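Cytochrome P450 (PDB 6G5O) belongs to the cytochrome P450 family of haem proteins and holds an iron protoporphyrin IX within a largely helical fold. Local coordinates at residues 263-268 against 370-374; 258-262 against 318-323. One frame throughout, in Å; residues are numbered along the deposited sequence.

Interaction 1: residues 263-268 against 370-374; sequences YFSPLT and QRKVG. With HEM (protoporphyrin IX containing Fe), chain C.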
# COMPACT_ATOMS: atom_id res chain seq x y z
N TYR A 263 0.63 -2.19 12.13
CA TYR A 263 0.38 -1.06 12.95
C TYR A 263 0.08 0.15 12.10
O TYR A 263 -0.89 0.84 12.37
CB TYR A 263 1.57 -0.76 13.86
CG TYR A 263 1.34 0.45 14.74
CD1 TYR A 263 0.61 0.35 15.91
CD2 TYR A 263 1.93 1.67 14.44
CE1 TYR A 263 0.42 1.47 16.73
CE2 TYR A 263 1.77 2.79 15.25
CZ TYR A 263 0.99 2.68 16.39
OH TYR A 263 0.80 3.78 17.19
N PHE A 264 0.90 0.43 11.08
CA PHE A 264 0.61 1.58 10.21
C PHE A 264 -0.56 1.40 9.24
O PHE A 264 -1.24 2.36 8.91
CB PHE A 264 1.82 1.99 9.44
CG PHE A 264 2.96 2.40 10.31
CD1 PHE A 264 2.78 3.29 11.35
CD2 PHE A 264 4.23 1.97 10.05
CE1 PHE A 264 3.83 3.69 12.15
CE2 PHE A 264 5.28 2.38 10.85
CZ PHE A 264 5.08 3.21 11.90
N SER A 265 -0.80 0.17 8.81
CA SER A 265 -1.90 -0.16 7.87
C SER A 265 -2.15 0.92 6.83
O SER A 265 -3.22 1.49 6.75
CB SER A 265 -3.18 -0.52 8.64
OG SER A 265 -3.08 -1.80 9.29
N PRO A 266 -1.13 1.19 6.00
CA PRO A 266 -1.13 2.32 5.08
C PRO A 266 -2.28 2.35 4.09
O PRO A 266 -2.65 3.44 3.65
CB PRO A 266 0.22 2.21 4.39
CG PRO A 266 1.03 1.30 5.24
CD PRO A 266 0.05 0.34 5.80
N LEU A 267 -2.86 1.20 3.76
CA LEU A 267 -4.17 1.21 3.09
C LEU A 267 -5.25 0.92 4.13
O LEU A 267 -5.44 -0.22 4.58
CB LEU A 267 -4.25 0.20 1.94
CG LEU A 267 -5.53 0.24 1.06
CD1 LEU A 267 -5.77 1.62 0.49
CD2 LEU A 267 -5.41 -0.71 -0.10
N THR A 268 -5.98 1.96 4.48
CA THR A 268 -6.91 1.93 5.59
C THR A 268 -8.03 0.97 5.38
O THR A 268 -8.37 0.18 6.27
CB THR A 268 -7.45 3.35 5.88
OG1 THR A 268 -6.37 4.19 6.29
CG2 THR A 268 -8.48 3.34 6.97
N GLN A 370 -11.70 9.86 12.34
CA GLN A 370 -10.66 10.71 11.85
C GLN A 370 -9.38 9.91 12.11
O GLN A 370 -9.06 9.61 13.27
CB GLN A 370 -10.67 12.05 12.60
CG GLN A 370 -11.98 12.85 12.46
CD GLN A 370 -12.23 13.36 11.04
OE1 GLN A 370 -11.45 14.18 10.53
NE2 GLN A 370 -13.31 12.89 10.40
N ARG A 371 -8.68 9.55 11.04
CA ARG A 371 -7.59 8.56 11.13
C ARG A 371 -6.27 9.08 10.67
O ARG A 371 -6.09 9.35 9.49
CB ARG A 371 -7.91 7.31 10.30
CG ARG A 371 -7.01 6.15 10.73
CD ARG A 371 -6.49 5.24 9.65
NE ARG A 371 -5.51 4.33 10.27
CZ ARG A 371 -4.60 3.64 9.59
NH1 ARG A 371 -4.55 3.69 8.25
NH2 ARG A 371 -3.76 2.88 10.27
N LYS A 372 -5.32 9.19 11.57
CA LYS A 372 -3.98 9.52 11.16
C LYS A 372 -3.38 8.37 10.34
O LYS A 372 -3.23 7.25 10.86
CB LYS A 372 -3.12 9.78 12.37
CG LYS A 372 -1.68 10.15 12.05
CD LYS A 372 -0.97 10.56 13.34
CE LYS A 372 0.51 10.85 13.17
NZ LYS A 372 1.22 11.09 14.46
N VAL A 373 -3.05 8.66 9.07
CA VAL A 373 -2.42 7.69 8.18
C VAL A 373 -0.94 7.96 8.02
O VAL A 373 -0.21 7.08 7.57
CB VAL A 373 -3.09 7.62 6.78
CG1 VAL A 373 -2.80 8.87 5.95
CG2 VAL A 373 -2.66 6.35 6.01
N GLY A 374 -0.49 9.14 8.43
CA GLY A 374 0.89 9.56 8.28
C GLY A 374 1.05 11.07 8.38
O GLY A 374 0.38 11.72 9.19
CHA HEM C . -3.92 -5.05 -3.36
CHB HEM C . -2.07 -2.86 0.53
CHC HEM C . 1.90 -1.73 -1.96
CHD HEM C . -0.19 -3.34 -5.95
C1A HEM C . -3.74 -4.57 -2.08
C2A HEM C . -4.67 -4.73 -1.01
C3A HEM C . -4.14 -4.13 0.05
C4A HEM C . -2.89 -3.57 -0.31
CMA HEM C . -4.78 -4.09 1.39
CAA HEM C . -6.00 -5.48 -0.99
CBA HEM C . -7.06 -4.66 -1.71
CGA HEM C . -8.37 -5.42 -1.81
O1A HEM C . -9.17 -5.11 -2.68
O2A HEM C . -8.67 -6.36 -1.05
C1B HEM C . -0.83 -2.36 0.19
C2B HEM C . 0.05 -1.82 1.15
C3B HEM C . 1.18 -1.46 0.46
C4B HEM C . 0.93 -1.86 -0.96
CMB HEM C . -0.25 -1.61 2.60
CAB HEM C . 2.46 -0.89 0.87
CBB HEM C . 2.88 -0.75 2.11
C1C HEM C . 1.70 -2.07 -3.27
C2C HEM C . 2.56 -1.76 -4.32
C3C HEM C . 1.95 -2.17 -5.48
C4C HEM C . 0.71 -2.75 -5.09
CMC HEM C . 3.91 -1.12 -4.22
CAC HEM C . 2.46 -2.11 -6.85
CBC HEM C . 3.62 -1.61 -7.26
C1D HEM C . -1.36 -3.99 -5.53
C2D HEM C . -2.23 -4.72 -6.47
C3D HEM C . -3.25 -5.22 -5.76
C4D HEM C . -3.04 -4.74 -4.39
CMD HEM C . -1.94 -4.90 -7.92
CAD HEM C . -4.41 -6.05 -6.30
CBD HEM C . -4.27 -7.57 -6.11
CGD HEM C . -5.46 -8.31 -6.76
O1D HEM C . -6.51 -7.67 -7.11
O2D HEM C . -5.44 -9.57 -6.97
NA HEM C . -2.67 -3.80 -1.65
NB HEM C . -0.28 -2.36 -1.03
NC HEM C . 0.57 -2.64 -3.73
ND HEM C . -1.89 -4.05 -4.32
FE HEM C . -1.14 -3.26 -2.74
O HOH W 1 0.37 4.45 7.15
O HOH W 2 -2.18 -1.28 -2.92

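Interaction 2: residues 258-262 against 318-323; sequences EEMIR and NPHVGF. With HEM (protoporphyrin IX containing Fe), chain C.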
# COMPACT_ATOMS: atom_id res chain seq x y z
N GLU A 258 6.74 -6.64 9.00
CA GLU A 258 5.34 -7.07 9.04
C GLU A 258 4.62 -6.37 10.18
O GLU A 258 3.41 -6.10 10.12
CB GLU A 258 5.20 -8.59 9.22
CG GLU A 258 5.70 -9.40 8.04
CD GLU A 258 5.12 -8.98 6.68
OE1 GLU A 258 3.87 -8.90 6.51
OE2 GLU A 258 5.93 -8.75 5.76
N GLU A 259 5.35 -6.11 11.27
CA GLU A 259 4.72 -5.46 12.39
C GLU A 259 4.42 -4.00 12.06
O GLU A 259 3.40 -3.45 12.48
CB GLU A 259 5.59 -5.58 13.66
CG GLU A 259 5.12 -4.76 14.85
CD GLU A 259 3.83 -5.24 15.46
OE1 GLU A 259 3.13 -6.08 14.85
OE2 GLU A 259 3.53 -4.79 16.58
N MET A 260 5.33 -3.36 11.34
CA MET A 260 5.08 -2.02 10.85
C MET A 260 3.90 -1.96 9.85
O MET A 260 3.08 -1.07 9.95
CB MET A 260 6.34 -1.45 10.29
CG MET A 260 7.26 -1.06 11.44
SD MET A 260 8.67 -0.15 10.88
CE MET A 260 9.71 -0.32 12.35
N ILE A 261 3.77 -2.92 8.96
CA ILE A 261 2.61 -2.93 8.10
C ILE A 261 1.31 -3.07 8.90
O ILE A 261 0.33 -2.44 8.59
CB ILE A 261 2.69 -4.02 7.01
CG1 ILE A 261 3.85 -3.72 6.05
CG2 ILE A 261 1.38 -4.14 6.26
CD1 ILE A 261 3.83 -2.32 5.46
N ARG A 262 1.29 -3.92 9.90
CA ARG A 262 0.11 -4.09 10.76
C ARG A 262 -0.33 -2.77 11.44
O ARG A 262 -1.50 -2.35 11.38
CB ARG A 262 0.41 -5.10 11.90
CG ARG A 262 -0.80 -5.42 12.78
CD ARG A 262 -0.40 -6.16 14.05
NE ARG A 262 0.41 -5.35 14.96
CZ ARG A 262 -0.09 -4.47 15.81
NH1 ARG A 262 -1.40 -4.29 15.88
NH2 ARG A 262 0.71 -3.75 16.56
N ASN A 318 1.55 -12.94 14.00
CA ASN A 318 1.10 -11.68 13.39
C ASN A 318 0.29 -11.96 12.14
O ASN A 318 0.79 -11.74 11.02
CB ASN A 318 2.34 -10.80 13.08
CG ASN A 318 1.99 -9.41 12.59
OD1 ASN A 318 0.82 -9.05 12.51
ND2 ASN A 318 3.01 -8.63 12.25
N PRO A 319 -0.96 -12.43 12.31
CA PRO A 319 -1.88 -12.68 11.19
C PRO A 319 -2.56 -11.39 10.69
O PRO A 319 -3.76 -11.35 10.56
CB PRO A 319 -2.91 -13.64 11.79
CG PRO A 319 -3.00 -13.19 13.21
CD PRO A 319 -1.62 -12.71 13.61
N HIS A 320 -1.76 -10.34 10.43
CA HIS A 320 -2.32 -9.06 10.02
C HIS A 320 -2.91 -9.08 8.60
O HIS A 320 -2.56 -9.92 7.78
CB HIS A 320 -1.27 -7.96 10.12
CG HIS A 320 -0.24 -8.02 9.05
ND1 HIS A 320 -0.45 -7.45 7.80
CD2 HIS A 320 1.00 -8.58 9.02
CE1 HIS A 320 0.63 -7.67 7.05
NE2 HIS A 320 1.52 -8.33 7.77
N VAL A 321 -3.75 -8.11 8.32
CA VAL A 321 -4.37 -7.99 7.02
C VAL A 321 -4.03 -6.65 6.35
O VAL A 321 -4.77 -6.18 5.50
CB VAL A 321 -5.91 -8.19 7.16
CG1 VAL A 321 -6.24 -9.63 7.41
CG2 VAL A 321 -6.48 -7.36 8.28
N GLY A 322 -2.90 -6.05 6.73
CA GLY A 322 -2.33 -4.88 6.06
C GLY A 322 -2.15 -4.99 4.55
O GLY A 322 -2.29 -3.98 3.87
N PHE A 323 -1.91 -6.21 4.04
CA PHE A 323 -1.78 -6.51 2.61
C PHE A 323 -3.01 -7.27 2.12
O PHE A 323 -2.94 -8.01 1.13
CB PHE A 323 -0.51 -7.36 2.28
CG PHE A 323 0.80 -6.62 2.46
CD1 PHE A 323 1.07 -5.46 1.75
CD2 PHE A 323 1.78 -7.09 3.33
CE1 PHE A 323 2.27 -4.79 1.93
CE2 PHE A 323 3.00 -6.42 3.49
CZ PHE A 323 3.24 -5.27 2.79
CHA HEM C . -3.92 -5.05 -3.36
CHB HEM C . -2.07 -2.86 0.53
CHC HEM C . 1.90 -1.73 -1.96
CHD HEM C . -0.19 -3.34 -5.95
C1A HEM C . -3.74 -4.57 -2.08
C2A HEM C . -4.67 -4.73 -1.01
C3A HEM C . -4.14 -4.13 0.05
C4A HEM C . -2.89 -3.57 -0.31
CMA HEM C . -4.78 -4.09 1.39
CAA HEM C . -6.00 -5.48 -0.99
CBA HEM C . -7.06 -4.66 -1.71
CGA HEM C . -8.37 -5.42 -1.81
O1A HEM C . -9.17 -5.11 -2.68
O2A HEM C . -8.67 -6.36 -1.05
C1B HEM C . -0.83 -2.36 0.19
C2B HEM C . 0.05 -1.82 1.15
C3B HEM C . 1.18 -1.46 0.46
C4B HEM C . 0.93 -1.86 -0.96
CMB HEM C . -0.25 -1.61 2.60
CAB HEM C . 2.46 -0.89 0.87
CBB HEM C . 2.88 -0.75 2.11
C1C HEM C . 1.70 -2.07 -3.27
C2C HEM C . 2.56 -1.76 -4.32
C3C HEM C . 1.95 -2.17 -5.48
C4C HEM C . 0.71 -2.75 -5.09
CMC HEM C . 3.91 -1.12 -4.22
CAC HEM C . 2.46 -2.11 -6.85
CBC HEM C . 3.62 -1.61 -7.26
C1D HEM C . -1.36 -3.99 -5.53
C2D HEM C . -2.23 -4.72 -6.47
C3D HEM C . -3.25 -5.22 -5.76
C4D HEM C . -3.04 -4.74 -4.39
CMD HEM C . -1.94 -4.90 -7.92
CAD HEM C . -4.41 -6.05 -6.30
CBD HEM C . -4.27 -7.57 -6.11
CGD HEM C . -5.46 -8.31 -6.76
O1D HEM C . -6.51 -7.67 -7.11
O2D HEM C . -5.44 -9.57 -6.97
NA HEM C . -2.67 -3.80 -1.65
NB HEM C . -0.28 -2.36 -1.03
NC HEM C . 0.57 -2.64 -3.73
ND HEM C . -1.89 -4.05 -4.32
FE HEM C . -1.14 -3.26 -2.74
O HOH W 2 -2.18 -1.28 -2.92

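Interaction 1: residues 263-268 against 370-374
Arg371 reaches out from its strand and lays the edge of its guanidinium against Phe264, Ser265 and Thr268, where helix 253-264 runs out. Both terminal nitrogens work. NH2 donates to Phe264 O at 2.9 Å, while NH1 serves two acceptors, Ser265 O at 3.0 Å and Thr268 OG1 at 2.7 Å. Neither carbonyl is met in its own plane: NH2 sits above that of Phe264 by 59°. A bend at chi2 (-142°) in an otherwise extended arginine chain helps bring the group to this turn, and Thr268 CG2 and OG1 lie alongside its CD, the side chains running antiparallel. Since Thr268 OG1 accepts from arginine, its second bond, to Glu364 OE1, is probably one it donates. Water 1 also donates to Phe264 O, and its other hydrogen goes to Val373 O, 2.7 Å away, which takes a further bond from Asn231 ND2. Ser265, the first residue past the helix, has a positive phi of 36°; its OG turns back to Arg262 O and also meets Asn299. The end of the ExxR helix, and the loop after it whose Leu267 CD2 rests 3.7 Å from haem C3A, are thereby held to strand 369-384. The contact buries a cationic group against carbonyl oxygens where the helix ends; their partial negative charge would favour its positive form, and the Glu364 carboxylate, one hydroxyl away, likely helps balance it.

Interaction 2: residues 258-262 against 318-323
The imidazole of His320 presents one face to the backbone N of Arg262, and its edge carries two polar contacts. At one, NE2 donates to Glu258 OE1 over 2.7 Å, nearly straight at 165°; the oxygen lies in the ring plane, is met on its anti side, and the carboxylate is almost coplanar with the ring. At the other, ND1 accepts a weak bond from Gly322 N, so both nitrogens are used. With chi1 at 74°, the ring swings in over its own backbone and turns to the helix. The Phe323 ring takes Ile261 CG2 over one face, a CH-pi contact 4.1 Å from the centroid, has Glu258 OE1 at its edge, and meets the haem obliquely. Ile261 CD1 touches the haem vinyl carbon CBB at 3.8 Å. Asn318 ND2 gives a weak bond to Glu258 O, and its OD1 lies 3.5 Å from Arg262 CD. Arg262 itself grips Glu259 side-on, from above the carboxylate plane, NE to OE1 at 2.8 Å and NH2 to OE2 at 3.0 Å. Arg315 adds a salt bridge to Glu259 OE1, Arg262 NH1 bonds Asn299 O and Pro308 O, and Arg337 pairs with Glu258 OE2. Glu259 and Arg262 form the ExxR motif of the P450 K helix, here joined by Arg315 as in the family's Glu-Arg-Arg triad, and Phe323 opens the cysteine-containing haem-binding signature that runs on to Cys330.

Going from the N terminus, the chain first runs through 258-262 and directly on into 263-268, so one helix, 253-264, supplies both contacts. It then makes the strands after the helix and the long loop, where 318-323 comes back to close interaction 2 after 55 intervening residues. Helix 333-350 and strand 351-366 follow before 370-374 closes interaction 1 over 101 residues. The segments alternate, so the two closures cross rather than nest. Interaction 2 ties the helix to the loop before helix 333-350, interaction 1 ties its end to the hairpin strands 351-366 and 369-384; they touch through Pro266 CD and Ile261 O, 4.0 Å apart, and both border the haem.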